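Local atomic coordinates of putative nucleotide sugar epimerase/ dehydratase (Bordetella bronchiseptica, PDB entry 2Q1S), a protein that binds NADH in a Rossmann fold and probably acts as a nucleotide-sugar epimerase or dehydratase in the biosynthesis of the lipopolysaccharide O-antigen. Residues Gln113-Asp118 and Asn177-Ser182; Thr129-Tyr134 and Glu189-Tyr194; Glu168-Ser173 and Gly280-Ile285. One frame throughout, in Å; residues are numbered along the deposited sequence. Where two conformers were deposited one is given.

Interaction 1: residues Gln113-Asp118 and Asn177-Ser182. With NAI (1,4-dihydronicotinamide adenine dinucleotide), chain B.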
loop_
_atom_site.group_PDB
_atom_site.type_symbol
_atom_site.label_atom_id
_atom_site.label_comp_id
_atom_site.label_asym_id
_atom_site.label_seq_id
_atom_site.Cartn_x
_atom_site.Cartn_y
_atom_site.Cartn_z
ATOM N N GLN A 113 15.827 -6.755 -4.627
ATOM C CA GLN A 113 16.016 -7.182 -6.005
ATOM C C GLN A 113 14.938 -8.145 -6.449
ATOM O O GLN A 113 14.392 -7.991 -7.542
ATOM C CB GLN A 113 17.388 -7.823 -6.183
ATOM C CG GLN A 113 18.463 -6.747 -6.263
ATOM N N SER A 114 14.593 -9.119 -5.606
ATOM C CA SER A 114 13.574 -10.086 -5.999
ATOM C C SER A 114 12.257 -9.338 -6.276
ATOM O O SER A 114 11.529 -9.682 -7.227
ATOM C CB SER A 114 13.292 -11.036 -4.828
ATOM O OG SER A 114 14.496 -11.721 -4.444
ATOM N N SER A 115 11.963 -8.341 -5.436
ATOM C CA SER A 115 10.667 -7.634 -5.547
ATOM C C SER A 115 10.579 -6.857 -6.863
ATOM O O SER A 115 9.502 -6.729 -7.452
ATOM C CB SER A 115 10.394 -6.715 -4.345
ATOM O OG SER A 115 11.199 -5.557 -4.403
ATOM N N ILE A 116 11.694 -6.268 -7.298
ATOM C CA ILE A 116 11.763 -5.557 -8.586
ATOM C C ILE A 116 11.512 -6.501 -9.780
ATOM O O ILE A 116 10.797 -6.175 -10.717
ATOM C CB ILE A 116 13.148 -4.803 -8.745
ATOM C CG1 ILE A 116 13.218 -3.622 -7.759
ATOM C CG2 ILE A 116 13.333 -4.280 -10.160
ATOM C CD1 ILE A 116 14.574 -2.916 -7.632
ATOM N N HIS A 117 12.103 -7.687 -9.690
ATOM C CA HIS A 117 11.938 -8.732 -10.688
ATOM C C HIS A 117 10.467 -9.162 -10.819
ATOM O O HIS A 117 10.009 -9.436 -11.926
ATOM C CB HIS A 117 12.878 -9.907 -10.330
ATOM C CG HIS A 117 12.795 -11.062 -11.264
ATOM N ND1 HIS A 117 13.581 -11.163 -12.389
ATOM C CD2 HIS A 117 12.004 -12.161 -11.260
ATOM C CE1 HIS A 117 13.293 -12.285 -13.030
ATOM N NE2 HIS A 117 12.336 -12.908 -12.360
ATOM N N ASP A 118 9.764 -9.281 -9.683
ATOM C CA ASP A 118 8.361 -9.689 -9.722
ATOM C C ASP A 118 7.540 -9.011 -8.628
ATOM O O ASP A 118 7.379 -9.540 -7.504
ATOM C CB ASP A 118 8.209 -11.219 -9.614
ATOM C CG ASP A 118 6.791 -11.684 -9.882
ATOM O OD1 ASP A 118 5.846 -10.863 -9.851
ATOM O OD2 ASP A 118 6.618 -12.876 -10.206
ATOM N N ASN A 177 11.249 5.410 -3.066
ATOM C CA ASN A 177 10.967 4.033 -2.716
ATOM C C ASN A 177 11.440 3.224 -3.904
ATOM O O ASN A 177 10.819 3.192 -4.975
ATOM C CB ASN A 177 9.495 3.838 -2.417
ATOM C CG ASN A 177 8.990 4.865 -1.434
ATOM O OD1 ASN A 177 9.532 5.007 -0.325
ATOM N ND2 ASN A 177 8.003 5.637 -1.858
ATOM N N ASP A 178 12.601 2.613 -3.707
ATOM C CA ASP A 178 13.356 2.071 -4.808
ATOM C C ASP A 178 12.795 0.752 -5.356
ATOM O O ASP A 178 13.212 0.323 -6.423
ATOM C CB ASP A 178 14.791 1.815 -4.331
ATOM C CG ASP A 178 14.859 0.716 -3.268
ATOM O OD1 ASP A 178 14.049 0.750 -2.300
ATOM O OD2 ASP A 178 15.693 -0.215 -3.410
ATOM N N SER A 179 11.894 0.104 -4.611
ATOM C CA SER A 179 11.471 -1.253 -4.963
ATOM C C SER A 179 10.075 -1.489 -4.460
ATOM O O SER A 179 9.628 -0.835 -3.523
ATOM C CB SER A 179 12.405 -2.281 -4.319
ATOM O OG SER A 179 12.375 -2.179 -2.908
ATOM N N PRO A 180 9.396 -2.494 -5.050
ATOM C CA PRO A 180 8.122 -2.933 -4.453
ATOM C C PRO A 180 8.273 -3.393 -3.010
ATOM O O PRO A 180 7.406 -3.172 -2.208
ATOM C CB PRO A 180 7.667 -4.053 -5.419
ATOM C CG PRO A 180 8.331 -3.698 -6.756
ATOM C CD PRO A 180 9.701 -3.196 -6.318
ATOM N N TYR A 181 9.392 -4.053 -2.688
ATOM C CA TYR A 181 9.693 -4.373 -1.303
ATOM C C TYR A 181 9.586 -3.165 -0.407
ATOM O O TYR A 181 8.963 -3.229 0.648
ATOM C CB TYR A 181 11.131 -4.935 -1.229
ATOM C CG TYR A 181 11.601 -5.253 0.183
ATOM C CD1 TYR A 181 12.201 -4.297 0.978
ATOM C CD2 TYR A 181 11.517 -6.566 0.670
ATOM C CE1 TYR A 181 12.646 -4.596 2.237
ATOM C CE2 TYR A 181 11.959 -6.870 1.950
ATOM C CZ TYR A 181 12.510 -5.870 2.708
ATOM O OH TYR A 181 12.983 -6.189 3.973
ATOM N N SER A 182 10.236 -2.072 -0.771
ATOM C CA SER A 182 10.233 -0.891 0.103
ATOM C C SER A 182 8.801 -0.358 0.306
ATOM O O SER A 182 8.417 0.062 1.406
ATOM C CB SER A 182 11.170 0.197 -0.444
ATOM O OG SER A 182 10.703 0.763 -1.662
HETATM P PA NAI B . 13.868 -13.816 5.684
HETATM O O1A NAI B . 13.560 -13.861 4.231
HETATM O O2A NAI B . 14.939 -14.777 6.252
HETATM O O5B NAI B . 12.594 -13.946 6.547
HETATM C C5B NAI B . 11.257 -13.771 6.067
HETATM C C4B NAI B . 10.440 -15.036 6.268
HETATM O O4B NAI B . 9.136 -14.825 5.739
HETATM C C3B NAI B . 11.062 -16.236 5.506
HETATM O O3B NAI B . 11.213 -17.353 6.399
HETATM C C2B NAI B . 10.001 -16.561 4.464
HETATM O O2B NAI B . 9.861 -17.959 4.067
HETATM C C1B NAI B . 8.723 -16.081 5.156
HETATM N N9A NAI B . 7.594 -15.861 4.270
HETATM C C8A NAI B . 7.619 -15.320 3.013
HETATM N N7A NAI B . 6.372 -15.245 2.546
HETATM C C5A NAI B . 5.502 -15.720 3.483
HETATM C C6A NAI B . 4.053 -15.923 3.616
HETATM N N6A NAI B . 3.182 -15.606 2.651
HETATM N N1A NAI B . 3.549 -16.455 4.773
HETATM C C2A NAI B . 4.420 -16.791 5.764
HETATM N N3A NAI B . 5.754 -16.640 5.748
HETATM C C4A NAI B . 6.361 -16.101 4.632
HETATM O O3 NAI B . 14.365 -12.314 5.915
HETATM P PN NAI B . 14.725 -11.547 7.303
HETATM O O1N NAI B . 15.897 -10.725 7.101
HETATM O O2N NAI B . 14.602 -12.578 8.395
HETATM O O5D NAI B . 13.404 -10.590 7.463
HETATM C C5D NAI B . 12.537 -10.667 8.607
HETATM C C4D NAI B . 11.736 -9.364 8.654
HETATM O O4D NAI B . 12.618 -8.297 8.909
HETATM C C3D NAI B . 11.103 -9.007 7.308
HETATM O O3D NAI B . 9.792 -8.494 7.578
HETATM C C2D NAI B . 12.015 -7.965 6.737
HETATM O O2D NAI B . 11.312 -7.091 5.814
HETATM C C1D NAI B . 12.452 -7.218 7.967
HETATM N N1N NAI B . 13.697 -6.512 7.814
HETATM C C2N NAI B . 14.909 -7.155 7.758
HETATM C C3N NAI B . 16.097 -6.439 7.636
HETATM C C7N NAI B . 17.452 -7.136 7.556
HETATM O O7N NAI B . 18.452 -6.444 7.471
HETATM N N7N NAI B . 17.454 -8.492 7.616
HETATM C C4N NAI B . 16.073 -5.018 7.628
HETATM C C5N NAI B . 14.801 -4.384 7.728
HETATM C C6N NAI B . 13.647 -5.155 7.853
#
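Ser-115 meets the first turn of helix 180-199 with its hydroxyl: the backbone N of Tyr-181 donates to Ser-115 OG at 2.9 Å, with an N-H...O angle of 156°. The hydroxyl sits between the backbone N and carbonyl carbon of its own residue (chi1 74°), a rotation that also brings it to the carbonyl O of Asn-112, one turn back. Carbon atoms also crowd Ser-115 OG: Tyr-181 CB lies 3.2 Å away, and Pro-180 CD and Ser-179 CB come close as well. The proline ring rests on the backbone of helix 112-117, Pro-180 CG 3.3 Å from Ser-115 O. Beside it Ile-116 runs across the ring at about a right angle, with Ile-116 CG1 3.8 Å from Pro-180 CD, while its CD1 reaches on toward the carbonyl of Asp-178.

One step out, Ser-179 is the N-cap of helix 180-199. Ser-179 OG takes the backbone N-H of Ser-182 at 3.0 Å and is bonded to Asn-112 OD1 too. Tyr-194 of the second subunit packs on both Ile-116 and Pro-180.

The ring of Tyr-181 leaves the contact for the cofactor, CG swung anti to the backbone N (chi1 177°), and Tyr-181 OH is 2.6 Å from NADH O2D in a hydrogen bond that either oxygen could donate. Lys-185, one turn further along the helix, binds the same NADH. Tyr-181 and Lys-185 have the YxxxK spacing of short-chain dehydrogenases/reductases, in which the tyrosine usually serves as the catalytic acid or base. Tied at its backbone N and at its phenol, Tyr-181 is thus held at both ends beside the nicotinamide ribose.

Interaction 2: residues Thr129-Tyr134 and Glu189-Tyr194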
loop_
_atom_site.group_PDB
_atom_site.type_symbol
_atom_site.label_atom_id
_atom_site.label_comp_id
_atom_site.label_asym_id
_atom_site.label_seq_id
_atom_site.Cartn_x
_atom_site.Cartn_y
_atom_site.Cartn_z
ATOM N N THR A 129 0.077 -10.166 3.004
ATOM C CA THR A 129 0.358 -10.906 4.258
ATOM C C THR A 129 -0.111 -10.065 5.463
ATOM O O THR A 129 -0.869 -10.550 6.322
ATOM C CB THR A 129 1.881 -11.096 4.369
ATOM O OG1 THR A 129 2.525 -9.860 3.993
ATOM C CG2 THR A 129 2.347 -12.223 3.501
ATOM N N THR A 130 0.329 -8.815 5.550
ATOM C CA THR A 130 -0.009 -7.961 6.676
ATOM C C THR A 130 -1.508 -7.702 6.780
ATOM O O THR A 130 -2.107 -7.785 7.870
ATOM C CB THR A 130 0.759 -6.643 6.580
ATOM O OG1 THR A 130 2.153 -6.957 6.420
ATOM C CG2 THR A 130 0.552 -5.802 7.844
ATOM N N LEU A 131 -2.126 -7.360 5.647
ATOM C CA LEU A 131 -3.552 -7.032 5.651
ATOM C C LEU A 131 -4.387 -8.249 6.117
ATOM O O LEU A 131 -5.275 -8.082 6.972
ATOM C CB LEU A 131 -3.963 -6.604 4.217
ATOM C CG LEU A 131 -5.443 -6.216 4.185
ATOM C CD1 LEU A 131 -5.753 -5.055 5.126
ATOM C CD2 LEU A 131 -5.809 -5.881 2.717
ATOM N N LYS A 132 -4.157 -9.417 5.530
ATOM C CA LYS A 132 -4.973 -10.588 5.865
ATOM C C LYS A 132 -4.731 -11.023 7.317
ATOM O O LYS A 132 -5.666 -11.431 8.004
ATOM C CB LYS A 132 -4.760 -11.724 4.893
ATOM C CG LYS A 132 -5.220 -11.315 3.474
ATOM C CD LYS A 132 -5.222 -12.487 2.508
ATOM C CE LYS A 132 -6.385 -13.471 2.692
ATOM N NZ LYS A 132 -6.403 -14.551 1.670
ATOM N N LEU A 133 -3.488 -10.909 7.764
ATOM C CA LEU A 133 -3.194 -11.250 9.158
ATOM C C LEU A 133 -3.962 -10.334 10.078
ATOM O O LEU A 133 -4.669 -10.782 11.016
ATOM C CB LEU A 133 -1.675 -11.157 9.387
ATOM C CG LEU A 133 -1.293 -11.424 10.867
ATOM C CD1 LEU A 133 -1.607 -12.838 11.359
ATOM C CD2 LEU A 133 0.169 -11.090 11.061
ATOM N N TYR A 134 -3.830 -9.022 9.886
ATOM C CA TYR A 134 -4.460 -8.044 10.758
ATOM C C TYR A 134 -5.981 -8.188 10.737
ATOM O O TYR A 134 -6.660 -8.058 11.768
ATOM C CB TYR A 134 -4.046 -6.647 10.337
ATOM C CG TYR A 134 -2.625 -6.266 10.728
ATOM C CD1 TYR A 134 -1.748 -7.207 11.334
ATOM C CD2 TYR A 134 -2.149 -4.978 10.490
ATOM C CE1 TYR A 134 -0.470 -6.828 11.719
ATOM C CE2 TYR A 134 -0.872 -4.587 10.837
ATOM C CZ TYR A 134 -0.014 -5.521 11.443
ATOM O OH TYR A 134 1.262 -5.129 11.808
ATOM N N GLU A 189 3.247 -0.514 7.574
ATOM C CA GLU A 189 3.126 0.543 8.602
ATOM C C GLU A 189 1.773 1.245 8.560
ATOM O O GLU A 189 1.134 1.433 9.608
ATOM C CB GLU A 189 4.254 1.547 8.551
ATOM C CG GLU A 189 5.664 0.965 8.917
ATOM C CD GLU A 189 6.597 2.020 9.474
ATOM O OE1 GLU A 189 6.162 2.888 10.248
ATOM O OE2 GLU A 189 7.789 1.942 9.078
ATOM N N PHE A 190 1.297 1.573 7.347
ATOM C CA PHE A 190 -0.049 2.142 7.186
ATOM C C PHE A 190 -1.074 1.207 7.832
ATOM O O PHE A 190 -1.938 1.663 8.599
ATOM C CB PHE A 190 -0.410 2.359 5.695
ATOM C CG PHE A 190 0.106 3.642 5.107
ATOM C CD1 PHE A 190 -0.670 4.786 5.152
ATOM C CD2 PHE A 190 1.301 3.680 4.392
ATOM C CE1 PHE A 190 -0.214 6.003 4.553
ATOM C CE2 PHE A 190 1.780 4.870 3.815
ATOM C CZ PHE A 190 0.998 6.017 3.874
ATOM N N TYR A 191 -1.015 -0.083 7.500
ATOM C CA TYR A 191 -1.974 -1.031 8.050
ATOM C C TYR A 191 -1.886 -1.092 9.564
ATOM O O TYR A 191 -2.894 -1.217 10.279
ATOM C CB TYR A 191 -1.759 -2.448 7.507
ATOM C CG TYR A 191 -2.029 -2.607 6.008
ATOM C CD1 TYR A 191 -3.047 -1.923 5.348
ATOM C CD2 TYR A 191 -1.273 -3.515 5.249
ATOM C CE1 TYR A 191 -3.289 -2.139 3.988
ATOM C CE2 TYR A 191 -1.483 -3.713 3.920
ATOM C CZ TYR A 191 -2.507 -3.056 3.237
ATOM O OH TYR A 191 -2.706 -3.341 1.886
ATOM N N SER A 192 -0.649 -1.054 10.065
ATOM C CA SER A 192 -0.437 -1.149 11.504
ATOM C C SER A 192 -1.098 0.021 12.237
ATOM O O SER A 192 -1.690 -0.142 13.334
ATOM C CB SER A 192 1.069 -1.186 11.784
ATOM O OG SER A 192 1.655 -2.382 11.338
ATOM N N VAL A 193 -0.983 1.203 11.672
ATOM C CA VAL A 193 -1.607 2.385 12.256
ATOM C C VAL A 193 -3.152 2.308 12.159
ATOM O O VAL A 193 -3.871 2.578 13.135
ATOM C CB VAL A 193 -1.048 3.681 11.611
ATOM C CG1 VAL A 193 -1.845 4.912 12.032
ATOM C CG2 VAL A 193 0.462 3.857 11.992
ATOM N N TYR A 194 -3.649 1.911 10.977
ATOM C CA TYR A 194 -5.098 1.825 10.792
ATOM C C TYR A 194 -5.783 0.817 11.696
ATOM O O TYR A 194 -6.786 1.119 12.352
ATOM C CB TYR A 194 -5.435 1.474 9.350
ATOM C CG TYR A 194 -6.907 1.205 9.162
ATOM C CD1 TYR A 194 -7.824 2.248 9.059
ATOM C CD2 TYR A 194 -7.387 -0.117 9.100
ATOM C CE1 TYR A 194 -9.195 1.983 8.932
ATOM C CE2 TYR A 194 -8.749 -0.398 8.968
ATOM C CZ TYR A 194 -9.638 0.671 8.888
ATOM O OH TYR A 194 -10.988 0.449 8.755
#
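Helix segments Thr-129-Tyr-134 and Glu-189-Tyr-194 run nearly parallel, with 18° between their N-to-C directions and axes 9.7 Å apart; Leu-131 and Tyr-191 are the closest pair of residues by CA. The space between them is filled largely by Tyr-191. Leu-131 CB lies over one face of the Tyr-191 ring in a CH-pi contact, 4.2 Å from its centroid and 25° off the ring normal, offset toward the rim. Thr-130 CG2 meets the ring at its edge, 3.9 Å from Tyr-191 CD2, while Thr-130 OG1 is turned to His-105 on strand 102-105.

Tyr-134 reaches back across the gap. The CD2 edge of Tyr-134 abuts the base of the Tyr-191 side chain, 3.9 Å from Tyr-191 CB, and one face rests on Thr-130 CG2 of its own helix. Beyond that edge Tyr-134 OH donates to Ser-192 OG at 2.8 Å. The serine is bonded to Gly-188 O as well, so this buried hydroxyl has two partners.

His-123 of the second subunit packs on Leu-131 and Tyr-191, and Phe-187 of that subunit meets Phe-190 edge-to-face. Helices 128-137 and 180-199, which also lie at the dimer interface, form part of one helical layer flanking the parallel sheet, as in Rossmann folds, where beta-alpha-beta crossovers place helices on both faces.

Interaction 3: residues Glu168-Ser173 and Gly280-Ile285; sequences ETDIVS and GGVYNI
Glu-168 carries the close half of this contact, reaching across to the edge of strand 281-284. Its OE2 accepts the backbone N-H of Asn-284 at 2.7 Å through the anti lone pair, the one away from OE1, and the bond is almost straight at 177°. A bend in the glutamate chain (chi2 83°) turns the carboxylate flat against the side-chain amide of Asn-284, the two planes stacked 23° apart. Glu-168 OE2 lies 3.4 Å from Asn-284 CG in this stack. The amide bonds elsewhere, its ND2 donating to Ser-327 O. Nearer the backbone of the glutamate, Glu-168 CG comes within 3.7 Å of Val-282 O, a carbonyl that accepts a hydrogen bond from Lys-330 NZ of helix 329-335.

On the wetter side of the carboxylate, a water 2.8 Å from Glu-168 OE2 also lies by Asn-284 O and can bridge the two, though it has more acceptors in reach than protons. Glu-168 OE2 may thus reach both backbone polar groups of Asn-284, the N-H directly and the carbonyl through the water. In contrast, the backbone N of Glu-168 is buried here without a partner.

Toward Asp-170 the packing thins to a single methyl: Val-282 CG1 is 3.4 Å from Asp-170 OD1, the side chains approaching from opposite directions. The carboxylate has its main partners elsewhere, OD1 in salt bridges to Arg-205 and Arg-207 on strand 203-212 and OD2 bonded to His-175 of the second subunit. From Ile-171 onward the chain leaves strand 281-284 altogether and pairs with the second subunit in an antiparallel ladder.

Strand 281-284 pairs in parallel with strand 203-212. The contact therefore fastens a connection leading into an intersubunit beta ladder to a strand of the Rossmann-type sheet; the side chain of Asn-284 lies about 10 Å from the bound NADH.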
loop_
_atom_site.group_PDB
_atom_site.type_symbol
_atom_site.label_atom_id
_atom_site.label_comp_id
_atom_site.label_asym_id
_atom_site.label_seq_id
_atom_site.Cartn_x
_atom_site.Cartn_y
_atom_site.Cartn_z
ATOM N N GLU A 168 12.011 8.894 15.511
ATOM C CA GLU A 168 10.957 8.258 14.692
ATOM C C GLU A 168 9.869 9.236 14.240
ATOM O O GLU A 168 9.261 9.933 15.073
ATOM C CB GLU A 168 10.286 7.116 15.475
ATOM C CG GLU A 168 11.181 5.944 15.778
ATOM C CD GLU A 168 12.061 6.133 17.015
ATOM O OE1 GLU A 168 12.159 7.243 17.556
ATOM O OE2 GLU A 168 12.647 5.147 17.450
ATOM N N THR A 169 9.631 9.307 12.931
ATOM C CA THR A 169 8.513 10.112 12.425
ATOM C C THR A 169 7.589 9.224 11.621
ATOM O O THR A 169 7.989 8.139 11.197
ATOM C CB THR A 169 8.956 11.337 11.570
ATOM O OG1 THR A 169 9.448 10.900 10.291
ATOM C CG2 THR A 169 9.997 12.174 12.304
ATOM N N ASP A 170 6.357 9.679 11.432
ATOM C CA ASP A 170 5.379 8.912 10.670
ATOM C C ASP A 170 4.943 9.649 9.429
ATOM O O ASP A 170 3.784 9.549 8.985
ATOM C CB ASP A 170 4.194 8.495 11.558
ATOM C CG ASP A 170 4.535 7.319 12.462
ATOM O OD1 ASP A 170 5.604 6.702 12.292
ATOM O OD2 ASP A 170 3.753 7.043 13.380
ATOM N N ILE A 171 5.900 10.380 8.864
ATOM C CA ILE A 171 5.752 11.037 7.576
ATOM C C ILE A 171 6.608 10.277 6.555
ATOM O O ILE A 171 7.764 9.907 6.841
ATOM C CB ILE A 171 6.191 12.520 7.706
ATOM C CG1 ILE A 171 5.387 13.217 8.814
ATOM C CG2 ILE A 171 6.083 13.250 6.376
ATOM C CD1 ILE A 171 3.894 13.328 8.550
ATOM N N VAL A 172 6.039 10.016 5.373
ATOM C CA VAL A 172 6.720 9.266 4.311
ATOM C C VAL A 172 6.581 9.994 2.973
ATOM O O VAL A 172 5.552 10.647 2.726
ATOM C CB VAL A 172 6.093 7.864 4.128
ATOM C CG1 VAL A 172 6.890 7.053 3.097
ATOM C CG2 VAL A 172 5.995 7.128 5.454
ATOM N N SER A 173 7.586 9.862 2.103
ATOM C CA SER A 173 7.536 10.425 0.733
ATOM C C SER A 173 7.102 9.374 -0.294
ATOM O O SER A 173 7.452 8.187 -0.172
ATOM C CB SER A 173 8.906 10.962 0.319
ATOM O OG SER A 173 8.891 11.485 -1.008
ATOM N N GLY A 280 0.128 1.203 18.775
ATOM C CA GLY A 280 0.069 2.243 17.761
ATOM C C GLY A 280 1.411 2.881 17.479
ATOM O O GLY A 280 1.518 3.692 16.562
ATOM N N GLY A 281 2.437 2.515 18.257
ATOM C CA GLY A 281 3.703 3.206 18.182
ATOM C C GLY A 281 4.735 2.581 17.273
ATOM O O GLY A 281 4.514 1.526 16.677
ATOM N N VAL A 282 5.886 3.270 17.211
ATOM C CA VAL A 282 7.007 2.846 16.339
ATOM C C VAL A 282 8.336 3.105 17.044
ATOM O O VAL A 282 8.509 4.153 17.682
ATOM C CB VAL A 282 6.973 3.502 14.920
ATOM C CG1 VAL A 282 6.894 5.050 14.979
ATOM C CG2 VAL A 282 8.124 3.042 14.077
ATOM N N TYR A 283 9.259 2.150 16.889
ATOM C CA TYR A 283 10.579 2.240 17.521
ATOM C C TYR A 283 11.639 1.824 16.537
ATOM O O TYR A 283 11.526 0.807 15.895
ATOM C CB TYR A 283 10.690 1.314 18.737
ATOM C CG TYR A 283 9.709 1.624 19.831
ATOM C CD1 TYR A 283 8.409 1.066 19.792
ATOM C CD2 TYR A 283 10.035 2.484 20.878
ATOM C CE1 TYR A 283 7.471 1.378 20.784
ATOM C CE2 TYR A 283 9.102 2.765 21.872
ATOM C CZ TYR A 283 7.834 2.227 21.813
ATOM O OH TYR A 283 6.928 2.522 22.821
ATOM N N ASN A 284 12.683 2.630 16.429
ATOM C CA ASN A 284 13.910 2.186 15.752
ATOM C C ASN A 284 14.656 1.183 16.637
ATOM O O ASN A 284 14.896 1.460 17.826
ATOM C CB ASN A 284 14.862 3.353 15.470
ATOM C CG ASN A 284 14.271 4.397 14.542
ATOM O OD1 ASN A 284 13.455 4.101 13.702
ATOM N ND2 ASN A 284 14.718 5.635 14.696
ATOM N N ILE A 285 15.005 0.032 16.058
ATOM C CA ILE A 285 15.867 -0.969 16.706
ATOM C C ILE A 285 17.204 -0.916 15.910
ATOM O O ILE A 285 17.305 -1.389 14.773
ATOM C CB ILE A 285 15.188 -2.394 16.648
ATOM C CG1 ILE A 285 13.834 -2.353 17.397
ATOM C CG2 ILE A 285 16.115 -3.481 17.235
ATOM C CD1 ILE A 285 13.869 -1.792 18.811
HETATM O O HOH W 1 14.596 3.929 19.124
#

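In the fold
The three contacts interlock along the chain: 113-118 and 129-134 come first, then 168-173, 177-182 and 189-194, and finally 280-285. Interactions 1 and 2 share helix 180-199, using its N-terminal turn and its middle, with centres 19 Å apart. Interaction 3 is made by the loop leading into strand 171-173, which precedes that helix; its centre lies 15 Å from that of interaction 2, their nearest atoms about 4 Å apart, and 21 Å from that of interaction 1. Each also reaches the second subunit. Helix 180-199 and the connection before it thus link three places: the NADH site at interaction 1, the helix layer at interaction 2 and the sheet strand 281-284 at interaction 3.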